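Local coordinates for protein peptidase, C14 family (PDB 3BIJ) that is of unknown function but belongs to the caspase-like C14 peptidases and may act as a cysteine endopeptidase, at residues A28-A33 against L50-A55. Residues are numbered along the deposited sequence; the frame is centred on the assembly and turned at random.
Sequences ACEADA and LMTKAA
In the beta-alpha-beta unit formed by strand 4-10, helix 29-42 and strand 46-51, the first turn of the helix meets the C-terminal end of the second strand through Glu30 and Ala33 on one side and Met51 and Thr52 on the other. Met51, present as selenomethionine, points toward the helix, and it and Glu30 contribute nearly equal shares of the buried surface. Its chain bends twice, at chi2 (-81°) and chi3 (66°), which brings SE against CB and CG of Glu30 and turns the terminal methyl toward the next helical turn. There Met51 CE meets Ala33 CB at 3.2 Å, shorter than normal methyl packing and therefore doubtful in detail; Ala33 is buried and also touches Ala8 of strand 4-10. One helical turn earlier than Ala33, Glu30 CG lies 3.9 Å from Met51 SE, and the two side chains run obliquely past each other. The glutamate is extended beyond CG (chi2 178°), so its aliphatic part covers the selenium while the chain carries the carboxylate on to Met51 CB and Thr52. Glu30 CD is 4.0 Å from Met51 CB, and Glu30 OE2 comes to 3.1 Å from Thr52 CG2, a short distance for an oxygen and a methyl, the glutamate and threonine side chains crossing nearly at right angles. The methyl, rather than the hydroxyl, is what Glu30 meets most closely: Glu30 OE2 and Thr52 OG1 are 3.9 Å apart. Beyond Thr52 the chain curls into a short 3-10 segment, held by Ala54 N to Met51 O and Ala55 N to Thr52 O, both 2.6 Å. Backbone bonds of Leu50 and Thr52 to Gly10 tie this end to the neighbouring parallel strand. A helix laid against a parallel pair in this way is characteristic of the beta-alpha-beta crossover in the caspase-like alpha/beta fold.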
# COMPACT_ATOMS: atom_id res chain seq x y z
N ALA A 28 -15.53 17.53 15.67
CA ALA A 28 -14.86 17.16 16.90
C ALA A 28 -14.25 18.39 17.55
O ALA A 28 -13.71 18.31 18.66
CB ALA A 28 -13.77 16.13 16.62
N CYS A 29 -14.34 19.53 16.88
CA CYS A 29 -13.79 20.75 17.42
C CYS A 29 -14.62 21.27 18.58
O CYS A 29 -14.06 21.73 19.58
CB CYS A 29 -13.67 21.80 16.32
SG CYS A 29 -12.51 21.29 15.02
N GLU A 30 -15.94 21.20 18.48
CA GLU A 30 -16.77 21.67 19.59
C GLU A 30 -16.56 20.75 20.79
O GLU A 30 -16.56 21.20 21.93
CB GLU A 30 -18.23 21.72 19.17
CG GLU A 30 -18.53 22.98 18.39
CD GLU A 30 -19.96 23.05 17.92
OE1 GLU A 30 -20.87 22.83 18.74
OE2 GLU A 30 -20.16 23.34 16.72
N ALA A 31 -16.37 19.46 20.52
CA ALA A 31 -16.13 18.52 21.59
C ALA A 31 -14.82 18.90 22.26
O ALA A 31 -14.74 18.95 23.49
CB ALA A 31 -16.06 17.09 21.03
N ASP A 32 -13.78 19.17 21.47
CA ASP A 32 -12.48 19.57 22.03
C ASP A 32 -12.61 20.77 22.97
O ASP A 32 -12.04 20.78 24.07
CB ASP A 32 -11.48 19.95 20.93
CG ASP A 32 -10.92 18.75 20.20
OD1 ASP A 32 -10.24 18.96 19.18
OD2 ASP A 32 -11.14 17.61 20.64
N ALA A 33 -13.35 21.78 22.54
CA ALA A 33 -13.53 22.97 23.36
C ALA A 33 -14.25 22.66 24.67
O ALA A 33 -13.82 23.10 25.74
CB ALA A 33 -14.27 24.04 22.58
N LEU A 50 -16.67 29.45 23.14
CA LEU A 50 -17.20 30.00 21.89
C LEU A 50 -17.23 28.88 20.86
O LEU A 50 -16.19 28.36 20.47
CB LEU A 50 -16.33 31.16 21.41
CG LEU A 50 -16.39 32.40 22.32
CD1 LEU A 50 -15.51 33.50 21.77
CD2 LEU A 50 -17.85 32.89 22.42
N MSE A 51 -18.44 28.52 20.42
CA MSE A 51 -18.61 27.45 19.44
C MSE A 51 -18.93 28.01 18.07
O MSE A 51 -19.79 28.86 17.94
CB MSE A 51 -19.76 26.52 19.87
CG MSE A 51 -19.77 26.15 21.34
SE MSE A 51 -18.55 24.73 21.83
CE MSE A 51 -16.93 25.56 21.50
N THR A 52 -18.23 27.51 17.06
CA THR A 52 -18.38 27.94 15.67
C THR A 52 -18.99 29.34 15.48
O THR A 52 -18.27 30.34 15.57
CB THR A 52 -19.20 26.91 14.88
OG1 THR A 52 -20.55 26.93 15.34
CG2 THR A 52 -18.63 25.52 15.08
N LYS A 53 -20.29 29.43 15.23
CA LYS A 53 -20.95 30.72 15.01
C LYS A 53 -20.57 31.77 16.02
O LYS A 53 -20.51 32.96 15.70
CB LYS A 53 -22.46 30.56 15.02
CG LYS A 53 -23.03 29.98 13.76
CD LYS A 53 -24.52 30.23 13.68
CE LYS A 53 -25.07 29.88 12.30
NZ LYS A 53 -26.51 30.26 12.19
N ALA A 54 -20.31 31.33 17.24
CA ALA A 54 -19.94 32.23 18.32
C ALA A 54 -18.47 32.63 18.26
O ALA A 54 -18.08 33.67 18.80
CB ALA A 54 -20.26 31.57 19.67
N ALA A 55 -17.63 31.81 17.62
CA ALA A 55 -16.20 32.12 17.54
C ALA A 55 -15.87 33.06 16.39
O ALA A 55 -15.25 32.64 15.41
CB ALA A 55 -15.39 30.83 17.42